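Local coordinates for glycoside Hydrolase (Bacteroides uniformis, PDB 5T9X), which probably hydrolyses agarose or related red-algal galactans as a family 16 glycoside hydrolase in the agarose pathway of a human gut bacterium, at residues V133-G138 / D305-A310; A166-A171 / D191-Y196; G211-H216 / W238-N243. All blocks are in the same frame, centred on the assembly; numbering follows the deposited sequence.

Contact 1 of 3, residues V133-G138 / D305-A310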
loop_
_atom_site.group_PDB
_atom_site.type_symbol
_atom_site.label_atom_id
_atom_site.label_comp_id
_atom_site.label_asym_id
_atom_site.label_seq_id
_atom_site.Cartn_x
_atom_site.Cartn_y
_atom_site.Cartn_z
ATOM N N VAL A 133 -16.301 -18.195 1.080
ATOM C CA VAL A 133 -16.772 -16.975 0.405
ATOM C C VAL A 133 -16.817 -17.201 -1.091
ATOM O O VAL A 133 -16.040 -17.991 -1.621
ATOM C CB VAL A 133 -15.903 -15.740 0.723
ATOM C CG1 VAL A 133 -15.799 -15.543 2.223
ATOM C CG2 VAL A 133 -14.514 -15.888 0.144
ATOM N N LYS A 134 -17.741 -16.514 -1.754
ATOM C CA LYS A 134 -17.864 -16.564 -3.196
ATOM C C LYS A 134 -16.959 -15.493 -3.773
ATOM O O LYS A 134 -17.073 -14.332 -3.427
ATOM C CB LYS A 134 -19.324 -16.314 -3.592
ATOM C CG LYS A 134 -19.665 -16.489 -5.062
ATOM C CD LYS A 134 -20.938 -15.717 -5.398
ATOM C CE LYS A 134 -21.727 -16.327 -6.543
ATOM N NZ LYS A 134 -22.133 -17.740 -6.230
ATOM N N VAL A 135 -16.069 -15.892 -4.669
ATOM C CA VAL A 135 -15.100 -14.995 -5.281
ATOM C C VAL A 135 -15.456 -14.787 -6.743
ATOM O O VAL A 135 -15.762 -15.740 -7.438
ATOM C CB VAL A 135 -13.672 -15.576 -5.180
ATOM C CG1 VAL A 135 -12.660 -14.668 -5.862
ATOM C CG2 VAL A 135 -13.288 -15.783 -3.728
ATOM N N THR A 136 -15.358 -13.547 -7.204
ATOM C CA THR A 136 -15.730 -13.183 -8.571
ATOM C C THR A 136 -14.689 -12.259 -9.240
ATOM O O THR A 136 -14.184 -11.325 -8.625
ATOM C CB THR A 136 -17.117 -12.524 -8.553
ATOM O OG1 THR A 136 -18.099 -13.544 -8.309
ATOM C CG2 THR A 136 -17.432 -11.782 -9.884
ATOM N N SER A 137 -14.386 -12.541 -10.503
ATOM C CA SER A 137 -13.547 -11.665 -11.323
ATOM C C SER A 137 -13.776 -12.043 -12.785
ATOM O O SER A 137 -13.803 -13.226 -13.132
ATOM C CB SER A 137 -12.062 -11.772 -10.942
ATOM O OG SER A 137 -11.281 -10.779 -11.589
ATOM N N GLY A 138 -13.950 -11.030 -13.628
ATOM C CA GLY A 138 -14.629 -11.213 -14.906
ATOM C C GLY A 138 -16.030 -11.717 -14.578
ATOM O O GLY A 138 -16.797 -11.050 -13.867
ATOM N N ASP A 305 -5.671 -10.818 -0.111
ATOM C CA ASP A 305 -5.781 -11.946 -1.039
ATOM C C ASP A 305 -6.723 -11.507 -2.151
ATOM O O ASP A 305 -7.942 -11.659 -2.041
ATOM C CB ASP A 305 -6.357 -13.170 -0.326
ATOM C CG ASP A 305 -6.116 -14.446 -1.069
ATOM O OD1 ASP A 305 -5.627 -14.405 -2.233
ATOM O OD2 ASP A 305 -6.401 -15.492 -0.452
ATOM N N GLN A 306 -6.153 -10.924 -3.199
ATOM C CA GLN A 306 -6.943 -10.202 -4.194
ATOM C C GLN A 306 -7.716 -11.151 -5.085
ATOM O O GLN A 306 -7.188 -12.187 -5.458
ATOM C CB GLN A 306 -6.048 -9.315 -5.035
ATOM C CG GLN A 306 -5.541 -8.106 -4.271
ATOM C CD GLN A 306 -4.502 -7.319 -5.043
ATOM O OE1 GLN A 306 -3.926 -7.805 -6.013
ATOM N NE2 GLN A 306 -4.240 -6.101 -4.597
ATOM N N SER A 307 -8.949 -10.779 -5.426
ATOM C CA SER A 307 -9.895 -11.668 -6.123
ATOM C C SER A 307 -9.397 -12.225 -7.454
ATOM O O SER A 307 -9.387 -13.429 -7.657
ATOM C CB SER A 307 -11.229 -10.954 -6.335
ATOM O OG SER A 307 -11.701 -10.455 -5.100
ATOM N N TRP A 308 -8.993 -11.335 -8.344
ATOM C CA TRP A 308 -8.484 -11.693 -9.681
ATOM C C TRP A 308 -7.290 -12.654 -9.666
ATOM O O TRP A 308 -7.092 -13.450 -10.604
ATOM C CB TRP A 308 -8.143 -10.425 -10.461
ATOM C CG TRP A 308 -7.095 -9.522 -9.807
ATOM C CD1 TRP A 308 -7.280 -8.647 -8.752
ATOM C CD2 TRP A 308 -5.719 -9.395 -10.191
ATOM N NE1 TRP A 308 -6.096 -8.008 -8.459
ATOM C CE2 TRP A 308 -5.123 -8.448 -9.322
ATOM C CE3 TRP A 308 -4.924 -9.993 -11.193
ATOM C CZ2 TRP A 308 -3.757 -8.085 -9.416
ATOM C CZ3 TRP A 308 -3.547 -9.637 -11.287
ATOM C CH2 TRP A 308 -2.987 -8.692 -10.397
ATOM N N ARG A 309 -6.496 -12.585 -8.602
ATOM C CA ARG A 309 -5.411 -13.535 -8.396
ATOM C C ARG A 309 -5.898 -14.809 -7.745
ATOM O O ARG A 309 -5.449 -15.902 -8.096
ATOM C CB ARG A 309 -4.318 -12.916 -7.553
ATOM C CG ARG A 309 -3.446 -11.995 -8.374
ATOM C CD ARG A 309 -2.607 -11.115 -7.489
ATOM N NE ARG A 309 -1.735 -11.905 -6.631
ATOM C CZ ARG A 309 -0.550 -12.407 -6.978
ATOM N NH1 ARG A 309 -0.045 -12.225 -8.199
ATOM N NH2 ARG A 309 0.147 -13.095 -6.073
ATOM N N ALA A 310 -6.792 -14.679 -6.776
ATOM C CA ALA A 310 -7.269 -15.852 -6.043
ATOM C C ALA A 310 -8.078 -16.789 -6.947
ATOM O O ALA A 310 -7.989 -18.010 -6.865
ATOM C CB ALA A 310 -8.088 -15.441 -4.833
#

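Contact 2 of 3, residues A166-A171 / D191-Y196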
loop_
_atom_site.group_PDB
_atom_site.type_symbol
_atom_site.label_atom_id
_atom_site.label_comp_id
_atom_site.label_asym_id
_atom_site.label_seq_id
_atom_site.Cartn_x
_atom_site.Cartn_y
_atom_site.Cartn_z
ATOM N N ALA A 166 7.178 4.954 2.813
ATOM C CA ALA A 166 7.292 3.834 3.735
ATOM C C ALA A 166 8.615 3.118 3.534
ATOM O O ALA A 166 9.185 3.155 2.461
ATOM C CB ALA A 166 6.139 2.870 3.575
ATOM N N TYR A 167 9.105 2.532 4.623
ATOM C CA TYR A 167 10.269 1.654 4.637
ATOM C C TYR A 167 9.713 0.292 5.049
ATOM O O TYR A 167 9.231 0.109 6.195
ATOM C CB TYR A 167 11.297 2.149 5.665
ATOM C CG TYR A 167 12.680 1.545 5.575
ATOM C CD1 TYR A 167 13.337 1.474 4.358
ATOM C CD2 TYR A 167 13.370 1.129 6.718
ATOM C CE1 TYR A 167 14.620 0.974 4.260
ATOM C CE2 TYR A 167 14.662 0.611 6.632
ATOM C CZ TYR A 167 15.286 0.548 5.391
ATOM O OH TYR A 167 16.556 0.048 5.211
ATOM N N ALA A 168 9.727 -0.637 4.098
ATOM C CA ALA A 168 8.920 -1.833 4.212
ATOM C C ALA A 168 9.579 -3.032 3.584
ATOM O O ALA A 168 10.350 -2.927 2.610
ATOM C CB ALA A 168 7.603 -1.587 3.530
ATOM N N LYS A 169 9.225 -4.181 4.121
ATOM C CA LYS A 169 9.692 -5.449 3.609
ATOM C C LYS A 169 8.488 -6.244 3.122
ATOM O O LYS A 169 7.708 -6.782 3.915
ATOM C CB LYS A 169 10.446 -6.202 4.696
ATOM C CG LYS A 169 11.092 -7.488 4.240
ATOM C CD LYS A 169 11.985 -7.999 5.360
ATOM C CE LYS A 169 13.072 -8.938 4.887
ATOM N NZ LYS A 169 12.436 -10.211 4.473
ATOM N N ILE A 170 8.376 -6.338 1.805
ATOM C CA ILE A 170 7.247 -6.975 1.166
ATOM C C ILE A 170 7.183 -8.452 1.559
ATOM O O ILE A 170 8.204 -9.142 1.599
ATOM C CB ILE A 170 7.361 -6.805 -0.350
ATOM C CG1 ILE A 170 7.057 -5.346 -0.718
ATOM C CG2 ILE A 170 6.435 -7.750 -1.091
ATOM C CD1 ILE A 170 7.697 -4.912 -2.012
ATOM N N ALA A 171 5.980 -8.935 1.846
ATOM C CA ALA A 171 5.838 -10.294 2.326
ATOM C C ALA A 171 6.244 -11.304 1.258
ATOM O O ALA A 171 5.942 -11.119 0.092
ATOM C CB ALA A 171 4.411 -10.555 2.779
ATOM N N ASP A 191 -1.580 4.758 -5.025
ATOM C CA ASP A 191 -0.923 3.543 -4.524
ATOM C C ASP A 191 0.548 3.759 -4.455
ATOM O O ASP A 191 1.164 4.013 -5.475
ATOM C CB ASP A 191 -1.192 2.352 -5.417
ATOM C CG ASP A 191 -2.652 2.099 -5.586
ATOM O OD1 ASP A 191 -3.385 2.021 -4.574
ATOM O OD2 ASP A 191 -3.076 2.025 -6.747
ATOM N N ILE A 192 1.101 3.629 -3.257
ATOM C CA ILE A 192 2.525 3.786 -3.043
ATOM C C ILE A 192 3.264 2.456 -3.280
ATOM O O ILE A 192 4.184 2.369 -4.083
ATOM C CB ILE A 192 2.786 4.397 -1.658
ATOM C CG1 ILE A 192 2.070 5.748 -1.579
ATOM C CG2 ILE A 192 4.278 4.599 -1.444
ATOM C CD1 ILE A 192 2.075 6.405 -0.224
ATOM N N ILE A 193 2.837 1.429 -2.582
ATOM C CA ILE A 193 3.329 0.093 -2.761
ATOM C C ILE A 193 2.138 -0.816 -3.004
ATOM O O ILE A 193 1.222 -0.894 -2.184
ATOM C CB ILE A 193 4.063 -0.433 -1.510
ATOM C CG1 ILE A 193 5.261 0.459 -1.166
ATOM C CG2 ILE A 193 4.558 -1.857 -1.766
ATOM C CD1 ILE A 193 6.072 0.039 0.054
ATOM N N GLU A 194 2.165 -1.511 -4.132
ATOM C CA GLU A 194 1.372 -2.741 -4.301
ATOM C C GLU A 194 2.334 -3.777 -4.893
ATOM O O GLU A 194 2.945 -3.538 -5.924
ATOM C CB GLU A 194 0.142 -2.480 -5.173
ATOM C CG GLU A 194 -0.695 -3.707 -5.471
ATOM C CD GLU A 194 -1.993 -3.376 -6.200
ATOM O OE1 GLU A 194 -1.944 -2.665 -7.234
ATOM O OE2 GLU A 194 -3.061 -3.861 -5.755
ATOM N N ALA A 195 2.537 -4.876 -4.176
ATOM C CA ALA A 195 3.559 -5.851 -4.546
ATOM C C ALA A 195 3.193 -7.262 -4.110
ATOM O O ALA A 195 2.476 -7.464 -3.122
ATOM C CB ALA A 195 4.915 -5.450 -3.983
ATOM N N TYR A 196 3.677 -8.222 -4.890
ATOM C CA TYR A 196 3.520 -9.655 -4.611
ATOM C C TYR A 196 4.935 -10.207 -4.497
ATOM O O TYR A 196 5.712 -10.124 -5.454
ATOM C CB TYR A 196 2.745 -10.328 -5.753
ATOM C CG TYR A 196 1.527 -9.530 -6.119
ATOM C CD1 TYR A 196 0.352 -9.677 -5.406
ATOM C CD2 TYR A 196 1.571 -8.579 -7.117
ATOM C CE1 TYR A 196 -0.775 -8.931 -5.701
ATOM C CE2 TYR A 196 0.452 -7.819 -7.418
ATOM C CZ TYR A 196 -0.731 -8.006 -6.707
ATOM O OH TYR A 196 -1.859 -7.257 -6.974
#

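Contact 3 of 3, residues G211-H216 / W238-N243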
loop_
_atom_site.group_PDB
_atom_site.type_symbol
_atom_site.label_atom_id
_atom_site.label_comp_id
_atom_site.label_asym_id
_atom_site.label_seq_id
_atom_site.Cartn_x
_atom_site.Cartn_y
_atom_site.Cartn_z
ATOM N N GLY A 211 5.729 -10.613 -11.126
ATOM C CA GLY A 211 6.489 -11.342 -10.110
ATOM C C GLY A 211 7.158 -10.485 -9.047
ATOM O O GLY A 211 6.882 -9.293 -8.932
ATOM N N PRO A 212 8.070 -11.096 -8.271
ATOM C CA PRO A 212 8.673 -10.458 -7.116
ATOM C C PRO A 212 9.809 -9.492 -7.434
ATOM O O PRO A 212 10.434 -8.964 -6.507
ATOM C CB PRO A 212 9.183 -11.657 -6.310
ATOM C CG PRO A 212 9.547 -12.663 -7.345
ATOM C CD PRO A 212 8.503 -12.504 -8.409
ATOM N N ASP A 213 10.096 -9.298 -8.721
ATOM C CA ASP A 213 10.965 -8.217 -9.202
ATOM C C ASP A 213 10.203 -6.901 -9.505
ATOM O O ASP A 213 10.820 -5.922 -9.985
ATOM C CB ASP A 213 11.751 -8.674 -10.447
ATOM C CG ASP A 213 10.852 -8.955 -11.665
ATOM O OD1 ASP A 213 9.672 -9.407 -11.521
ATOM O OD2 ASP A 213 11.348 -8.758 -12.798
ATOM N N ARG A 214 8.892 -6.870 -9.225
ATOM C CA ARG A 214 8.044 -5.707 -9.545
ATOM C C ARG A 214 7.398 -5.087 -8.331
ATOM O O ARG A 214 6.975 -5.777 -7.387
ATOM C CB ARG A 214 6.899 -6.063 -10.502
ATOM C CG ARG A 214 7.316 -6.731 -11.787
ATOM C CD ARG A 214 7.718 -5.773 -12.877
ATOM N NE ARG A 214 8.083 -6.549 -14.054
ATOM C CZ ARG A 214 7.993 -6.142 -15.319
ATOM N NH1 ARG A 214 7.556 -4.923 -15.637
ATOM N NH2 ARG A 214 8.356 -6.977 -16.299
ATOM N N ILE A 215 7.285 -3.767 -8.406
ATOM C CA ILE A 215 6.388 -2.997 -7.547
ATOM C C ILE A 215 5.412 -2.273 -8.478
ATOM O O ILE A 215 5.829 -1.661 -9.446
ATOM C CB ILE A 215 7.151 -1.961 -6.719
ATOM C CG1 ILE A 215 8.320 -2.605 -5.981
ATOM C CG2 ILE A 215 6.216 -1.299 -5.699
ATOM C CD1 ILE A 215 9.287 -1.573 -5.440
ATOM N N HIS A 216 4.120 -2.361 -8.175
ATOM C CA HIS A 216 3.088 -1.601 -8.885
ATOM C C HIS A 216 2.979 -0.203 -8.303
ATOM O O HIS A 216 2.623 -0.049 -7.150
ATOM C CB HIS A 216 1.743 -2.316 -8.757
ATOM C CG HIS A 216 0.700 -1.830 -9.711
ATOM N ND1 HIS A 216 -0.637 -1.779 -9.380
ATOM C CD2 HIS A 216 0.791 -1.382 -10.983
ATOM C CE1 HIS A 216 -1.327 -1.315 -10.409
ATOM N NE2 HIS A 216 -0.485 -1.068 -11.393
ATOM N N TRP A 238 4.454 -0.981 -13.723
ATOM C CA TRP A 238 5.011 -2.135 -13.007
ATOM C C TRP A 238 6.531 -2.027 -12.991
ATOM O O TRP A 238 7.196 -2.467 -13.921
ATOM C CB TRP A 238 4.524 -3.463 -13.587
ATOM C CG TRP A 238 3.079 -3.710 -13.320
ATOM C CD1 TRP A 238 2.051 -3.271 -14.067
ATOM C CD2 TRP A 238 2.510 -4.411 -12.219
ATOM N NE1 TRP A 238 0.854 -3.679 -13.520
ATOM C CE2 TRP A 238 1.110 -4.369 -12.378
ATOM C CE3 TRP A 238 3.041 -5.066 -11.118
ATOM C CZ2 TRP A 238 0.229 -4.966 -11.490
ATOM C CZ3 TRP A 238 2.176 -5.663 -10.222
ATOM C CH2 TRP A 238 0.772 -5.613 -10.418
ATOM N N TYR A 239 7.042 -1.428 -11.907
ATOM C CA TYR A 239 8.426 -1.031 -11.791
ATOM C C TYR A 239 9.350 -2.197 -11.525
ATOM O O TYR A 239 9.169 -2.945 -10.591
ATOM C CB TYR A 239 8.627 0.015 -10.674
ATOM C CG TYR A 239 10.057 0.466 -10.600
ATOM C CD1 TYR A 239 10.624 1.170 -11.661
ATOM C CD2 TYR A 239 10.867 0.123 -9.525
ATOM C CE1 TYR A 239 11.960 1.549 -11.649
ATOM C CE2 TYR A 239 12.206 0.496 -9.485
ATOM C CZ TYR A 239 12.755 1.211 -10.561
ATOM O OH TYR A 239 14.080 1.602 -10.545
ATOM N N LYS A 240 10.373 -2.284 -12.352
ATOM C CA LYS A 240 11.445 -3.265 -12.254
ATOM C C LYS A 240 12.700 -2.429 -12.345
ATOM O O LYS A 240 12.746 -1.545 -13.191
ATOM C CB LYS A 240 11.343 -4.157 -13.484
ATOM C CG LYS A 240 12.082 -5.463 -13.453
ATOM C CD LYS A 240 12.455 -5.916 -14.875
ATOM C CE LYS A 240 11.252 -5.992 -15.819
ATOM N NZ LYS A 240 11.526 -6.015 -17.292
ATOM N N ASP A 241 13.684 -2.645 -11.475
ATOM C CA ASP A 241 14.998 -1.979 -11.674
ATOM C C ASP A 241 15.925 -2.786 -12.582
ATOM O O ASP A 241 15.672 -3.967 -12.893
ATOM C CB ASP A 241 15.687 -1.504 -10.360
ATOM C CG ASP A 241 16.285 -2.635 -9.495
ATOM O OD1 ASP A 241 16.264 -3.857 -9.859
ATOM O OD2 ASP A 241 16.762 -2.254 -8.386
ATOM N N VAL A 242 16.977 -2.114 -13.018
ATOM C CA VAL A 242 17.915 -2.683 -13.977
ATOM C C VAL A 242 18.660 -3.944 -13.484
ATOM O O VAL A 242 18.970 -4.806 -14.284
ATOM C CB VAL A 242 18.881 -1.600 -14.511
ATOM C CG1 VAL A 242 19.617 -0.898 -13.363
ATOM C CG2 VAL A 242 19.838 -2.214 -15.528
ATOM N N ASN A 243 18.862 -4.069 -12.173
ATOM C CA ASN A 243 19.561 -5.218 -11.553
ATOM C C ASN A 243 18.689 -6.422 -11.287
ATOM O O ASN A 243 19.198 -7.431 -10.865
ATOM C CB ASN A 243 20.168 -4.822 -10.201
ATOM C CG ASN A 243 20.984 -3.546 -10.284
ATOM O OD1 ASN A 243 20.455 -2.438 -10.065
ATOM N ND2 ASN A 243 22.267 -3.681 -10.646
HETATM O O HOH W 1 13.492 -5.313 -9.676
#

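Contact 1 of 3, residues V133-G138 / D305-A310
At one margin of the β-jelly-roll sandwich, the single-turn helix 307-310 is laid against strand 132-137 through Ser307 and Trp308, which face Val135, Ser137 and the backbone of Thr136. The strand pairs with 140-154, and the helix follows directly on strand 298-304 of the same sheet, so the contact joins the sheet's border to a turn leaving one of its inner strands. Van der Waals packing makes up the interface. Val135 holds CG1 anti to its backbone N (chi1 178°), and this methyl rests on the first residue of the helix, 3.9 Å from Ser307 O and 4.0 Å from Ser307 CB. The same Ser307 CB approaches the strand backbone at Thr136 O, 3.8 Å away, while Ser307 OG turns to a different partner, the carbonyl oxygen of Ala104. Gln306 occupies the N-cap position, and its carbonyl closes the turn by accepting Ala310 N at 2.8 Å. Farther along, Ser137 comes alongside the base of Trp308 rather than its ring, although the serine is poorly ordered, so its position is less certain. The indole is carried away from the strand toward Tyr196, and Arg309 CG lies 3.6 Å above one of its faces, near the rim. At the strand's end, Ser137 OG stands 3.4 Å from Trp308 CB.

Contact 2 of 3, residues A166-A171 / D191-Y196
Glu194 OE1 forms a hydrogen bond with His216 ND1, and Glu194 OE2 another with Gln306 NE2; the two anchors fix the carboxylate's rotation on one side of a strand whose other side presents Ile193 and Ala195 to Ala168 and Ile170. The sequence Glu189-x-Asp191-x-x-Glu194 matches the signature that carries the catalytic carboxylates in bulge-type members of family 16, and probably does so in this protein; a classic β bulge at Ile192-Ile193 is present here. The extra residue lets Asp191 and Glu194 leave the same face, consistent with an active-site cleft there, while Ile192 and Ile193 turn into the sandwich. Across the core the contact is wholly apolar. Ala195 CB sits against the Ile170 side chain, touched by CD1 at 3.5 Å, CG1 at 3.9 Å and CG2 at 4.0 Å. Ile170 places CG1 anti to the carbonyl carbon (chi1 -73°), which directs CD1 toward the facing sheet, where it also approaches Ile193 CG2 at 4.4 Å. The longer branch of Ile193 is fully extended (chi2 -180°) and ends with CD1 4.1 Å from Ala168 CB. Each isoleucine thus meets the methyl of an alanine from the facing segment, and the two isoleucines also touch each other. The side chain of Ala168 is about 11 Å from the bound sodium ion. Strand 162-169 runs between 252-260 and 329-341 in the outer sheet; Val254 of the former also packs on Ile192 and Ile193, and Phe329 and Val331 of the latter touch Ala168.

Contact 3 of 3, residues G211-H216 / W238-N243
Aromatic stacking joins His216 and Trp238, a non-hydrogen-bonded antiparallel pair. The imidazole lies in an offset stack over the six-membered ring of the indole, centroids 4.1 Å apart and planes at 15°, and His216 CB adds a CH-π contact 3.7 Å from that ring's centroid. Placing CG anti to the backbone N (chi1 -165°) lays the histidine over the indole face. Two backbone hydrogen bonds join the neighbouring Ile215-Tyr239 pair: Ile215 N to Tyr239 O, 3.0 Å, and Tyr239 N to Ile215 O, 2.8 Å. A third bond comes from a side chain: Arg214, bent at chi2 (-85°), uses NH1 to reach Trp238 O at 3.0 Å, with the oxygen near the guanidinium plane. Over one face of that guanidinium lies Lys240 CE, while the lysine's CG runs beside the Asp213 carboxylate, 3.4 Å from OD2. Water 1 probably donates to Asp213 O and accepts from Asp241 N, bridging the two segments beyond the last strand pair. This is the open end of the hairpin 215-224/227-239 in the mixed sheet; strand 188-195 adjoins it along 215-224, and Tyr210 stacks on Trp238.

In the fold
From the N terminus, 133-138 comes first and meets 305-310 far along the chain, so contact 1 closes a long loop that encloses the other two. Within that loop, contact 2 joins 166-171 to 191-196, linking the two sheets across the core, and is complete before contact 3 begins at 211-216; the two therefore follow in series without crossing. Contact 3 closes the hairpin, running from 211-216 to 238-243. Strands 188-195 and 215-224 are neighbours, placing contacts 2 and 3 about 12 Å apart between centres. Tyr196 ties the set together: it packs against Trp238 of contact 3 and against Trp308 and Arg309 of contact 1.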